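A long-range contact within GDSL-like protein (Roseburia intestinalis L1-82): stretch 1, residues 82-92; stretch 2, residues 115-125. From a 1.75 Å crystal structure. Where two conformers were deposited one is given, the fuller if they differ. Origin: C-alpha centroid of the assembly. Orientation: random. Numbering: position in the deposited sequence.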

# COMPACT_ATOMS: atom_id res chain seq x y z
N THR A 82 2.13 4.31 -3.62
CA THR A 82 2.51 4.02 -2.25
C THR A 82 2.69 2.51 -2.03
O THR A 82 2.23 1.67 -2.81
N THR A 83 3.38 2.20 -0.93
CA THR A 83 3.96 0.86 -0.68
C THR A 83 3.31 0.23 0.54
O THR A 83 2.51 0.88 1.25
N SER A 84 3.78 -0.99 0.87
CA SER A 84 3.35 -1.69 2.06
C SER A 84 3.83 -0.97 3.32
O SER A 84 3.25 -1.16 4.39
N GLN A 85 4.88 -0.13 3.20
CA GLN A 85 5.35 0.68 4.37
C GLN A 85 4.26 1.70 4.75
O GLN A 85 3.95 1.85 5.93
N PHE A 86 3.65 2.37 3.77
CA PHE A 86 2.49 3.22 4.10
C PHE A 86 1.30 2.35 4.51
O PHE A 86 0.58 2.66 5.47
N GLY A 87 1.12 1.21 3.82
CA GLY A 87 -0.00 0.30 4.13
C GLY A 87 -0.12 -0.11 5.60
O GLY A 87 -1.23 -0.10 6.17
N VAL A 88 0.98 -0.52 6.20
CA VAL A 88 0.94 -0.96 7.61
C VAL A 88 0.59 0.21 8.54
O VAL A 88 -0.16 0.01 9.53
N ALA A 89 1.03 1.43 8.24
CA ALA A 89 0.75 2.64 9.07
C ALA A 89 -0.68 3.15 8.89
O ALA A 89 -1.12 3.81 9.78
N ARG A 90 -1.31 2.92 7.73
CA ARG A 90 -2.67 3.39 7.45
C ARG A 90 -3.71 2.27 7.59
O ARG A 90 -4.91 2.52 7.42
N ALA A 91 -3.27 1.05 7.90
CA ALA A 91 -4.17 -0.11 7.81
C ALA A 91 -5.36 0.05 8.77
O ALA A 91 -6.49 -0.21 8.39
N GLU A 92 -5.10 0.52 10.00
CA GLU A 92 -6.18 0.68 11.00
C GLU A 92 -7.27 1.64 10.49
O GLU A 92 -8.47 1.30 10.47
N GLU A 115 14.91 -6.54 1.21
CA GLU A 115 14.65 -7.04 2.56
C GLU A 115 13.85 -6.04 3.39
O GLU A 115 13.04 -6.46 4.20
N HIS A 116 14.06 -4.74 3.13
CA HIS A 116 13.29 -3.65 3.76
C HIS A 116 11.79 -3.85 3.52
O HIS A 116 11.02 -3.82 4.48
N PHE A 117 11.38 -4.02 2.26
CA PHE A 117 9.99 -4.24 1.90
C PHE A 117 9.46 -5.61 2.33
O PHE A 117 8.27 -5.76 2.63
N MSE A 118 10.33 -6.63 2.39
CA MSE A 118 9.92 -7.90 2.99
C MSE A 118 9.47 -7.63 4.43
O MSE A 118 8.45 -8.17 4.88
N GLU A 119 10.22 -6.79 5.14
CA GLU A 119 9.93 -6.50 6.54
C GLU A 119 8.65 -5.67 6.70
O GLU A 119 7.81 -5.99 7.53
N THR A 120 8.49 -4.63 5.87
CA THR A 120 7.27 -3.81 5.94
C THR A 120 6.04 -4.66 5.56
O THR A 120 4.98 -4.56 6.19
N TYR A 121 6.12 -5.44 4.47
CA TYR A 121 5.00 -6.32 4.08
C TYR A 121 4.66 -7.35 5.16
O TYR A 121 3.49 -7.63 5.39
N GLU A 122 5.68 -7.90 5.84
CA GLU A 122 5.42 -8.83 6.93
C GLU A 122 4.61 -8.13 8.05
O GLU A 122 3.62 -8.71 8.54
N GLY A 123 5.01 -6.91 8.43
CA GLY A 123 4.26 -6.13 9.40
C GLY A 123 2.83 -5.92 8.98
O GLY A 123 1.92 -6.08 9.79
N LEU A 124 2.61 -5.58 7.69
CA LEU A 124 1.26 -5.37 7.19
C LEU A 124 0.44 -6.66 7.26
O LEU A 124 -0.74 -6.66 7.77
N VAL A 125 1.01 -7.76 6.76
CA VAL A 125 0.32 -9.04 6.75
C VAL A 125 -0.06 -9.46 8.20
O VAL A 125 -1.20 -9.91 8.46

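Two helices, 84-92 and 115-125, run side by side in nearly the same direction, crossing at 24° with their axes 8.1 Å apart at closest approach. Small side chains and two glycines along the seam suit so close a pairing.

Thr83 sits at the N-cap of the first helix. Its p rotamer (chi1 68°) lets OG1 accept a weak hydrogen bond from Gln85 N, 3.1 Å away, and OG1 also lies 3.6 Å from Phe117 CE1, at the edge of that ring. Phe117, in the m rotamer, starts sideways but brings its ring end nearer.

Ser84 points toward the second helix and fits as a knob among Phe117, Thr120, Tyr121 and Leu124. Its hydroxyl, in the p rotamer, is hydrogen-bonded to that of Thr120, with OG and OG1 2.8 Å apart, so a polar side chain can be buried here without losing a partner. Its CB lies 4.2 Å from Leu124 CD2.

Gln85 leaves sideways and extends, t at chi1 and chi2, which carries its amide to His116: NE2 of His116 donates to OE1 of Gln85 at 2.8 Å, at the ring edge, near its plane. Nearer the backbone, Gln85 CB packs 3.8 Å from Thr120 CG2.

Gly87 has no side chain, and Leu124 fills the space beside it, with CD1 3.7 Å from Gly87 O; a CB on Gly87 would lie a tight 3.5 Å from Leu124 CD2.

Val88, chi1 64° (p), points inward. Its CG2 comes 3.7 Å from Gly123 C, close to a backbone without a side chain, while its CB lies 4.0 Å from Leu124 CB.

Finally, Ala91 presents CB 4.1 Å from Leu124 CD1. With Ser84, Gly87 and Val88 it forms the hole that receives Leu124, whose t,p rotamer fills it with branched hydrocarbon.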

# COMPACT_ATOMS: atom_id res chain seq x y z
CB THR A 82 1.53 4.60 -1.22
OG1 THR A 82 0.31 3.88 -1.31
CG2 THR A 82 1.30 6.09 -1.40
CB THR A 83 5.48 1.00 -0.43
OG1 THR A 83 5.72 1.68 0.80
CG2 THR A 83 6.17 1.74 -1.55
CB SER A 84 3.81 -3.12 2.06
OG SER A 84 5.23 -3.21 2.12
CB GLN A 85 6.72 1.29 4.08
CG GLN A 85 7.34 2.03 5.26
CD GLN A 85 8.76 2.41 4.95
OE1 GLN A 85 9.24 2.21 3.83
NE2 GLN A 85 9.47 2.99 5.91
CB PHE A 86 2.20 4.17 2.97
CG PHE A 86 1.08 5.16 3.21
CD1 PHE A 86 0.80 5.65 4.48
CD2 PHE A 86 0.35 5.65 2.15
CE1 PHE A 86 -0.21 6.58 4.69
CE2 PHE A 86 -0.65 6.59 2.36
CZ PHE A 86 -0.92 7.05 3.63
CB VAL A 88 2.22 -1.72 8.05
CG1 VAL A 88 3.42 -0.81 7.99
CG2 VAL A 88 2.07 -2.37 9.42
CB ALA A 89 1.68 3.76 8.69
CB ARG A 90 -2.75 4.06 6.08
CG ARG A 90 -2.74 3.13 4.88
CD ARG A 90 -2.40 3.85 3.62
NE ARG A 90 -2.37 2.98 2.45
CZ ARG A 90 -3.40 2.57 1.73
NH1 ARG A 90 -4.63 2.88 2.11
NH2 ARG A 90 -3.18 1.89 0.60
CB ALA A 91 -3.42 -1.41 8.06
CB GLU A 92 -5.60 1.20 12.32
CG GLU A 92 -5.08 0.11 13.23
CD GLU A 92 -6.11 -0.93 13.68
OE1 GLU A 92 -5.68 -2.04 14.06
OE2 GLU A 92 -7.35 -0.63 13.64
CB GLU A 115 15.96 -7.41 3.24
CG GLU A 115 16.61 -8.59 2.56
CD GLU A 115 16.57 -9.89 3.34
OE1 GLU A 115 15.70 -10.05 4.25
OE2 GLU A 115 17.44 -10.75 3.04
CB HIS A 116 13.78 -2.30 3.22
CG HIS A 116 12.92 -1.16 3.64
ND1 HIS A 116 12.94 -0.65 4.93
CD2 HIS A 116 11.97 -0.47 2.97
CE1 HIS A 116 12.04 0.31 5.03
NE2 HIS A 116 11.44 0.45 3.84
CB PHE A 117 9.76 -3.87 0.43
CG PHE A 117 9.79 -2.37 0.22
CD1 PHE A 117 8.79 -1.55 0.74
CD2 PHE A 117 10.82 -1.77 -0.49
CE1 PHE A 117 8.85 -0.18 0.60
CE2 PHE A 117 10.86 -0.39 -0.68
CZ PHE A 117 9.88 0.40 -0.13
CB MSE A 118 10.93 -9.04 2.99
CG MSE A 118 10.19 -10.31 3.31
SE MSE A 118 11.32 -11.89 2.95
CE MSE A 118 13.05 -11.10 3.47
CB GLU A 119 11.15 -5.81 7.18
CG GLU A 119 11.02 -5.69 8.69
CD GLU A 119 12.22 -5.09 9.42
OE1 GLU A 119 13.24 -4.76 8.78
OE2 GLU A 119 12.12 -4.92 10.64
CB THR A 120 7.36 -2.50 5.17
OG1 THR A 120 7.48 -2.80 3.77
CG2 THR A 120 8.55 -1.64 5.57
CB TYR A 121 5.39 -6.99 2.77
CG TYR A 121 4.33 -7.65 1.95
CD1 TYR A 121 3.61 -6.91 1.03
CD2 TYR A 121 4.21 -9.04 1.95
CE1 TYR A 121 2.75 -7.53 0.15
CE2 TYR A 121 3.34 -9.66 1.08
CZ TYR A 121 2.61 -8.90 0.18
OH TYR A 121 1.80 -9.49 -0.76
CB GLU A 122 6.69 -9.46 7.51
CG GLU A 122 6.33 -10.41 8.63
CD GLU A 122 7.43 -11.38 9.04
OE1 GLU A 122 7.09 -12.57 9.32
OE2 GLU A 122 8.58 -10.98 9.01
CB LEU A 124 1.33 -4.85 5.74
CG LEU A 124 -0.03 -4.78 5.06
CD1 LEU A 124 -0.98 -3.79 5.75
CD2 LEU A 124 0.13 -4.44 3.57
CB VAL A 125 1.12 -10.13 6.01
CG1 VAL A 125 0.56 -11.53 6.24
CG2 VAL A 125 1.24 -9.84 4.52